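Local coordinates for adenosine monophosphate-protein transferase FICD homolog (Caenorhabditis elegans, PDB 5JJ6) that belongs to the Fic/DOC family as a homolog of FICD, with a largely helical chain found here as a two-subunit assembly, at residues 175-180 and 214-219; 185-190 and 206-211. All blocks are in the same frame, centred on the assembly; numbering follows the deposited sequence.

Interaction 1. Residues 175-180 and 214-219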
ATOM      1  N   HIS B 175     -11.127  -2.425  -2.859  1.00 37.40           N
ATOM      2  CA  HIS B 175     -10.676  -3.624  -2.160  1.00 38.01           C
ATOM      3  C   HIS B 175      -9.591  -3.285  -1.141  1.00 38.62           C
ATOM      4  O   HIS B 175      -9.719  -3.584   0.058  1.00 36.42           O
ATOM      5  CB  HIS B 175     -10.144  -4.672  -3.142  1.00 36.86           C
ATOM      6  CG  HIS B 175     -11.200  -5.300  -3.987  1.00 35.22           C
ATOM      7  ND1 HIS B 175     -11.804  -4.645  -5.043  1.00 40.70           N
ATOM      8  CD2 HIS B 175     -11.769  -6.526  -3.934  1.00 34.17           C
ATOM      9  CE1 HIS B 175     -12.697  -5.440  -5.599  1.00 37.89           C
ATOM     10  NE2 HIS B 175     -12.698  -6.590  -4.945  1.00 38.21           N
ATOM     11  N   ASN B 176      -8.540  -2.626  -1.617  1.00 36.78           N
ATOM     12  CA  ASN B 176      -7.424  -2.292  -0.746  1.00 40.57           C
ATOM     13  C   ASN B 176      -7.811  -1.415   0.451  1.00 44.26           C
ATOM     14  O   ASN B 176      -7.208  -1.538   1.527  1.00 46.37           O
ATOM     15  CB  ASN B 176      -6.329  -1.601  -1.542  1.00 42.92           C
ATOM     16  CG  ASN B 176      -5.425  -2.579  -2.235  1.00 45.38           C
ATOM     17  OD1 ASN B 176      -5.408  -3.771  -1.896  1.00 42.83           O
ATOM     18  ND2 ASN B 176      -4.659  -2.089  -3.207  1.00 42.16           N
ATOM     19  N   GLU B 177      -8.802  -0.539   0.262  1.00 39.03           N
ATOM     20  CA  GLU B 177      -9.341   0.273   1.349  1.00 34.50           C
ATOM     21  C   GLU B 177     -10.049  -0.584   2.384  1.00 36.71           C
ATOM     22  O   GLU B 177      -9.839  -0.417   3.587  1.00 38.55           O
ATOM     23  CB  GLU B 177     -10.292   1.328   0.797  1.00 34.59           C
ATOM     24  CG  GLU B 177      -9.576   2.543   0.223  1.00 43.82           C
ATOM     25  CD  GLU B 177     -10.503   3.493  -0.541  1.00 56.06           C
ATOM     26  OE1 GLU B 177     -11.749   3.302  -0.515  1.00 52.10           O
ATOM     27  OE2 GLU B 177      -9.974   4.449  -1.160  1.00 58.31           O
ATOM     28  N   VAL B 178     -10.869  -1.518   1.915  1.00 36.63           N
ATOM     29  CA  VAL B 178     -11.550  -2.430   2.823  1.00 33.72           C
ATOM     30  C   VAL B 178     -10.530  -3.202   3.662  1.00 36.56           C
ATOM     31  O   VAL B 178     -10.585  -3.200   4.907  1.00 33.77           O
ATOM     32  CB  VAL B 178     -12.462  -3.397   2.036  1.00 30.89           C
ATOM     33  CG1 VAL B 178     -12.931  -4.546   2.896  1.00 29.11           C
ATOM     34  CG2 VAL B 178     -13.657  -2.641   1.489  1.00 35.29           C
ATOM     35  N   ILE B 179      -9.582  -3.833   2.973  1.00 35.38           N
ATOM     36  CA  ILE B 179      -8.546  -4.624   3.635  1.00 37.66           C
ATOM     37  C   ILE B 179      -7.729  -3.811   4.642  1.00 38.18           C
ATOM     38  O   ILE B 179      -7.542  -4.232   5.793  1.00 37.23           O
ATOM     39  CB  ILE B 179      -7.624  -5.291   2.591  1.00 40.22           C
ATOM     40  CG1 ILE B 179      -8.408  -6.388   1.852  1.00 32.21           C
ATOM     41  CG2 ILE B 179      -6.436  -5.932   3.263  1.00 35.87           C
ATOM     42  CD1 ILE B 179      -8.052  -6.551   0.386  1.00 32.20           C
ATOM     43  N   GLY B 180      -7.251  -2.652   4.202  1.00 39.34           N
ATOM     44  CA  GLY B 180      -6.535  -1.731   5.071  1.00 39.35           C
ATOM     45  C   GLY B 180      -7.304  -1.337   6.321  1.00 38.39           C
ATOM     46  O   GLY B 180      -6.750  -1.372   7.419  1.00 40.22           O
ATOM     47  N   GLY B 214      -2.309   1.640   4.179  1.00 49.12           N
ATOM     48  CA  GLY B 214      -1.221   0.769   3.760  1.00 50.62           C
ATOM     49  C   GLY B 214      -1.365   0.113   2.392  1.00 52.14           C
ATOM     50  O   GLY B 214      -0.498   0.258   1.526  1.00 53.64           O
ATOM     51  N   ASN B 215      -2.432  -0.654   2.208  1.00 48.61           N
ATOM     52  CA  ASN B 215      -2.659  -1.306   0.933  1.00 42.55           C
ATOM     53  C   ASN B 215      -3.078  -0.343  -0.174  1.00 45.70           C
ATOM     54  O   ASN B 215      -2.596  -0.438  -1.295  1.00 51.30           O
ATOM     55  CB  ASN B 215      -3.697  -2.408   1.087  1.00 41.26           C
ATOM     56  CG  ASN B 215      -3.326  -3.405   2.161  1.00 42.10           C
ATOM     57  OD1 ASN B 215      -3.686  -3.256   3.324  1.00 40.77           O
ATOM     58  ND2 ASN B 215      -2.579  -4.425   1.773  1.00 45.99           N
ATOM     59  N   ALA B 216      -3.959   0.598   0.137  1.00 46.92           N
ATOM     60  CA  ALA B 216      -4.519   1.458  -0.900  1.00 44.33           C
ATOM     61  C   ALA B 216      -3.514   2.485  -1.402  1.00 50.70           C
ATOM     62  O   ALA B 216      -3.458   2.768  -2.594  1.00 52.39           O
ATOM     63  CB  ALA B 216      -5.766   2.157  -0.383  1.00 45.34           C
ATOM     64  N   ASP B 217      -2.698   3.012  -0.498  1.00 52.96           N
ATOM     65  CA  ASP B 217      -1.747   4.065  -0.840  1.00 50.45           C
ATOM     66  C   ASP B 217      -0.515   3.967   0.052  1.00 55.38           C
ATOM     67  O   ASP B 217      -0.371   4.729   1.001  1.00 57.74           O
ATOM     68  CB  ASP B 217      -2.408   5.438  -0.687  1.00 60.21           C
ATOM     69  CG  ASP B 217      -1.670   6.540  -1.439  1.00 66.06           C
ATOM     70  OD1 ASP B 217      -0.546   6.285  -1.928  1.00 66.53           O
ATOM     71  OD2 ASP B 217      -2.217   7.664  -1.529  1.00 62.15           O
ATOM     72  N   PRO B 218       0.372   3.008  -0.242  1.00 54.89           N
ATOM     73  CA  PRO B 218       1.484   2.696   0.666  1.00 58.12           C
ATOM     74  C   PRO B 218       2.517   3.813   0.832  1.00 51.73           C
ATOM     75  O   PRO B 218       3.097   3.952   1.905  1.00 51.59           O
ATOM     76  CB  PRO B 218       2.116   1.457   0.020  1.00 49.76           C
ATOM     77  CG  PRO B 218       1.694   1.512  -1.389  1.00 47.81           C
ATOM     78  CD  PRO B 218       0.331   2.095  -1.394  1.00 45.63           C
ATOM     79  N   VAL B 219       2.739   4.596  -0.209  1.00 50.20           N
ATOM     80  CA  VAL B 219       3.739   5.651  -0.146  1.00 58.02           C
ATOM     81  C   VAL B 219       3.354   6.728   0.896  1.00 61.50           C
ATOM     82  O   VAL B 219       4.222   7.331   1.532  1.00 58.86           O
ATOM     83  CB  VAL B 219       3.977   6.263  -1.560  1.00 57.97           C
ATOM     84  CG1 VAL B 219       2.660   6.453  -2.311  1.00 67.92           C
ATOM     85  CG2 VAL B 219       4.773   7.559  -1.483  1.00 60.99           C
TER
HETATM   86  O   HOH W   1      -5.748   0.307   2.627  1.00 40.55           O
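Both asparagines that carry this contact set CG anti to their own carbonyl carbon, beside the backbone N (chi1 -84° for Asn-176, -55° for Asn-215), and their side chains cross at about a right angle. Asn-176 leans over the opposing backbone: its CB lies 3.6 Å from Ala-216 CA, and its OD1 is 3.7 Å from Asn-215 CB. Although Asn-176 ND2 comes to 3.3 Å from Asn-215 O, the angle is too poor for a hydrogen bond; that amide nitrogen instead donates to OD1 of Asn-176 in the second subunit. Asn-215 extends toward Ile-179 and Gly-180, one turn further along the helix, where its OD1 touches CG2 of Ile-179 and rests 3.7 Å from CA of Gly-180, a residue with no side chain of its own. Beside this pair, the Ala-216 methyl packs against Glu-177 CG. The polar link is a bridging water, which donates to Asn-176 O at 2.6 Å and accepts from Ala-216 N at 3.1 Å, tying the irregular turn to a helix carbonyl already bonded to Gly-180 N. The contact thus fastens the turn following helix 202-213 onto helix 172-191 at the subunit interface, where Asn-215 O also accepts from Asn-215 ND2 of the second subunit. Helix 154-162 packs against helix 172-191 through Ile-160, which touches His-175 and Ile-179.

Interaction 2. Residues 185-190 and 206-211; sequences LRFLNC and LEMHRR
Two helices of the largely helical Fido fold, 172-191 and 202-213, pack here roughly antiparallel, the N-to-C directions of the two short segments 149° apart and their axes 9.5 Å apart at their closest. Phe-187 is the centrepiece. Its CG stands anti to the backbone N (chi1 172°), which sends the ring across to the other helix, with Arg-211 over a face and Met-208 at an edge. The Arg-211 guanidinium is nearly parallel to the ring at 16°, in an off-centre cation-pi stack with Arg-211 CZ 4.6 Å from the centroid of the Phe-187 ring. Arg-211 arrives by a chain extended from CG to NE, with its CD on Phe-187 CB at 3.5 Å. One turn earlier, Glu-207 bends at chi2 and holds the stacked cation from its own helix: OE1 uses its anti lone pair to take a salt-bridge hydrogen bond of 2.7 Å from Arg-211 NH1, with OE1 in the guanidinium plane, which helps to fix the rotation of that group. CB of the same glutamate meets Phe-187 CE2 obliquely at 3.5 Å. Met-208 CG abuts the ring edge, 3.9 Å from Phe-187 CD2, while its SD meets Leu-188 CD1 at 3.7 Å. The contact passes from the charged Glu-207/Arg-211 pair to apolar packing, where Leu-290 of helix 284-297 touches both Leu-188 and Met-208. Leu-192, in the connecting loop, packs on Phe-187 and Met-208.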
ATOM      1  N   LEU B 185      -8.369  -1.690  12.233  1.00 40.07           N
ATOM      2  CA  LEU B 185      -9.304  -2.023  13.292  1.00 42.77           C
ATOM      3  C   LEU B 185      -8.773  -3.157  14.171  1.00 47.72           C
ATOM      4  O   LEU B 185      -8.872  -3.103  15.406  1.00 49.48           O
ATOM      5  CB  LEU B 185     -10.670  -2.390  12.695  1.00 44.75           C
ATOM      6  CG  LEU B 185     -11.833  -2.530  13.680  1.00 43.46           C
ATOM      7  CD1 LEU B 185     -11.963  -1.286  14.542  1.00 47.15           C
ATOM      8  CD2 LEU B 185     -13.110  -2.765  12.933  1.00 42.93           C
ATOM      9  N   ARG B 186      -8.225  -4.191  13.536  1.00 53.06           N
ATOM     10  CA  ARG B 186      -7.683  -5.331  14.277  1.00 54.60           C
ATOM     11  C   ARG B 186      -6.532  -4.865  15.160  1.00 51.33           C
ATOM     12  O   ARG B 186      -6.404  -5.289  16.307  1.00 53.33           O
ATOM     13  CB  ARG B 186      -7.237  -6.457  13.327  1.00 57.68           C
ATOM     14  CG  ARG B 186      -8.360  -7.489  13.051  1.00 67.06           C
ATOM     15  CD  ARG B 186      -7.949  -8.675  12.156  1.00 64.18           C
ATOM     16  NE  ARG B 186      -7.329  -8.262  10.898  1.00 62.18           N
ATOM     17  CZ  ARG B 186      -6.012  -8.216  10.702  1.00 69.84           C
ATOM     18  NH1 ARG B 186      -5.187  -8.559  11.688  1.00 74.87           N
ATOM     19  NH2 ARG B 186      -5.515  -7.826   9.530  1.00 57.91           N
ATOM     20  N   PHE B 187      -5.705  -3.982  14.613  1.00 49.26           N
ATOM     21  CA  PHE B 187      -4.593  -3.397  15.353  1.00 47.05           C
ATOM     22  C   PHE B 187      -5.093  -2.641  16.571  1.00 52.75           C
ATOM     23  O   PHE B 187      -4.535  -2.740  17.673  1.00 56.00           O
ATOM     24  CB  PHE B 187      -3.807  -2.464  14.455  1.00 41.96           C
ATOM     25  CG  PHE B 187      -2.771  -1.693  15.169  1.00 51.33           C
ATOM     26  CD1 PHE B 187      -1.660  -2.325  15.691  1.00 55.57           C
ATOM     27  CD2 PHE B 187      -2.913  -0.325  15.351  1.00 58.53           C
ATOM     28  CE1 PHE B 187      -0.680  -1.600  16.369  1.00 56.98           C
ATOM     29  CE2 PHE B 187      -1.944   0.406  16.027  1.00 57.82           C
ATOM     30  CZ  PHE B 187      -0.824  -0.237  16.535  1.00 56.04           C
ATOM     31  N   LEU B 188      -6.140  -1.861  16.347  1.00 49.42           N
ATOM     32  CA  LEU B 188      -6.776  -1.113  17.406  1.00 50.89           C
ATOM     33  C   LEU B 188      -7.187  -2.051  18.529  1.00 54.89           C
ATOM     34  O   LEU B 188      -6.875  -1.807  19.692  1.00 61.00           O
ATOM     35  CB  LEU B 188      -7.986  -0.356  16.859  1.00 47.35           C
ATOM     36  CG  LEU B 188      -8.729   0.637  17.742  1.00 44.56           C
ATOM     37  CD1 LEU B 188      -9.266   1.742  16.868  1.00 45.54           C
ATOM     38  CD2 LEU B 188      -9.865  -0.036  18.473  1.00 50.20           C
ATOM     39  N   ASN B 189      -7.829  -3.160  18.183  1.00 53.47           N
ATOM     40  CA  ASN B 189      -8.322  -4.064  19.223  1.00 56.19           C
ATOM     41  C   ASN B 189      -7.237  -4.886  19.923  1.00 60.13           C
ATOM     42  O   ASN B 189      -7.348  -5.185  21.110  1.00 61.81           O
ATOM     43  CB  ASN B 189      -9.378  -5.007  18.645  1.00 56.31           C
ATOM     44  CG  ASN B 189     -10.730  -4.343  18.508  1.00 58.21           C
ATOM     45  OD1 ASN B 189     -11.138  -3.587  19.379  1.00 70.42           O
ATOM     46  ND2 ASN B 189     -11.432  -4.618  17.420  1.00 57.14           N
ATOM     47  N   CYS B 190      -6.197  -5.267  19.198  1.00 58.12           N
ATOM     48  CA  CYS B 190      -5.216  -6.167  19.773  1.00 56.91           C
ATOM     49  C   CYS B 190      -3.911  -5.504  20.200  1.00 59.18           C
ATOM     50  O   CYS B 190      -2.969  -6.190  20.587  1.00 74.53           O
ATOM     51  CB  CYS B 190      -4.947  -7.312  18.792  1.00 62.32           C
ATOM     52  SG  CYS B 190      -6.429  -8.351  18.554  1.00 71.55           S
ATOM     53  N   LEU B 206      -0.249   7.127  14.162  1.00 53.20           N
ATOM     54  CA  LEU B 206       0.510   6.857  12.949  1.00 48.04           C
ATOM     55  C   LEU B 206       0.354   5.416  12.485  1.00 53.50           C
ATOM     56  O   LEU B 206       0.261   5.164  11.286  1.00 51.76           O
ATOM     57  CB  LEU B 206       1.989   7.178  13.152  1.00 47.92           C
ATOM     58  CG  LEU B 206       2.269   8.672  13.258  1.00 54.52           C
ATOM     59  CD1 LEU B 206       3.741   8.936  13.519  1.00 57.60           C
ATOM     60  CD2 LEU B 206       1.795   9.385  12.002  1.00 57.06           C
ATOM     61  N   GLU B 207       0.342   4.478  13.429  1.00 53.55           N
ATOM     62  CA  GLU B 207       0.233   3.058  13.099  1.00 53.53           C
ATOM     63  C   GLU B 207      -1.143   2.739  12.587  1.00 50.35           C
ATOM     64  O   GLU B 207      -1.303   1.935  11.662  1.00 57.93           O
ATOM     65  CB  GLU B 207       0.552   2.171  14.301  1.00 55.61           C
ATOM     66  CG  GLU B 207       2.034   2.022  14.564  1.00 64.91           C
ATOM     67  CD  GLU B 207       2.805   1.672  13.305  1.00 72.69           C
ATOM     68  OE1 GLU B 207       2.532   0.594  12.718  1.00 67.53           O
ATOM     69  OE2 GLU B 207       3.674   2.485  12.905  1.00 73.66           O
ATOM     70  N   MET B 208      -2.142   3.356  13.198  1.00 46.77           N
ATOM     71  CA  MET B 208      -3.488   3.203  12.689  1.00 49.12           C
ATOM     72  C   MET B 208      -3.594   3.733  11.260  1.00 48.10           C
ATOM     73  O   MET B 208      -4.197   3.079  10.413  1.00 45.48           O
ATOM     74  CB  MET B 208      -4.494   3.886  13.601  1.00 48.56           C
ATOM     75  CG  MET B 208      -4.922   3.002  14.750  1.00 51.83           C
ATOM     76  SD  MET B 208      -6.329   3.680  15.642  1.00 69.75           S
ATOM     77  CE  MET B 208      -5.707   5.299  16.101  1.00 44.88           C
ATOM     78  N   HIS B 209      -3.004   4.896  10.984  1.00 44.37           N
ATOM     79  CA  HIS B 209      -3.060   5.443   9.626  1.00 43.76           C
ATOM     80  C   HIS B 209      -2.282   4.581   8.632  1.00 46.38           C
ATOM     81  O   HIS B 209      -2.662   4.438   7.469  1.00 45.53           O
ATOM     82  CB  HIS B 209      -2.517   6.869   9.588  1.00 41.25           C
ATOM     83  CG  HIS B 209      -2.632   7.521   8.245  1.00 41.89           C
ATOM     84  ND1 HIS B 209      -1.561   7.650   7.384  1.00 44.60           N
ATOM     85  CD2 HIS B 209      -3.687   8.090   7.615  1.00 41.56           C
ATOM     86  CE1 HIS B 209      -1.955   8.262   6.282  1.00 45.87           C
ATOM     87  NE2 HIS B 209      -3.242   8.543   6.397  1.00 41.91           N
ATOM     88  N   ARG B 210      -1.189   4.004   9.110  1.00 51.64           N
ATOM     89  CA  ARG B 210      -0.300   3.219   8.274  1.00 47.85           C
ATOM     90  C   ARG B 210      -1.067   1.977   7.872  1.00 47.44           C
ATOM     91  O   ARG B 210      -0.932   1.488   6.759  1.00 53.74           O
ATOM     92  CB  ARG B 210       1.000   2.887   9.020  1.00 53.91           C
ATOM     93  CG  ARG B 210       1.973   2.038   8.245  1.00 65.86           C
ATOM     94  CD  ARG B 210       3.418   2.173   8.741  1.00 68.21           C
ATOM     95  NE  ARG B 210       4.348   1.894   7.640  1.00 82.40           N
ATOM     96  CZ  ARG B 210       5.226   2.772   7.151  1.00 82.54           C
ATOM     97  NH1 ARG B 210       5.322   3.990   7.687  1.00 72.04           N
ATOM     98  NH2 ARG B 210       6.017   2.430   6.133  1.00 66.48           N
ATOM     99  N   ARG B 211      -1.909   1.476   8.764  1.00 45.19           N
ATOM    100  CA  ARG B 211      -2.744   0.345   8.382  1.00 44.76           C
ATOM    101  C   ARG B 211      -3.997   0.746   7.568  1.00 47.16           C
ATOM    102  O   ARG B 211      -4.426   0.005   6.674  1.00 46.21           O
ATOM    103  CB  ARG B 211      -3.105  -0.452   9.625  1.00 42.84           C
ATOM    104  CG  ARG B 211      -1.903  -1.251  10.086  1.00 48.73           C
ATOM    105  CD  ARG B 211      -2.056  -1.869  11.451  1.00 56.02           C
ATOM    106  NE  ARG B 211      -0.965  -2.803  11.723  1.00 61.09           N
ATOM    107  CZ  ARG B 211       0.266  -2.435  12.065  1.00 64.84           C
ATOM    108  NH1 ARG B 211       0.559  -1.144  12.186  1.00 66.37           N
ATOM    109  NH2 ARG B 211       1.202  -3.353  12.288  1.00 65.24           N
TER

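How the interactions relate
Helix 172-191 serves both contacts: interaction 1 uses its earlier part and interaction 2 its later part, their centres about 13 Å apart. Along the chain interaction 2 is nested within the loop closed by interaction 1, since helix 202-213 returns roughly antiparallel to 172-191 and then runs into the turn at 214-219. Helix 202-213 and the turn after it are thus joined to helix 172-191 twice, by side-chain packing within 206-211 and by a water-bridged contact just past the helix end. Both contacts touch the second subunit, interaction 1 more extensively, so the same pair of helices that builds this part of the Fido fold also contributes to the dimer interface.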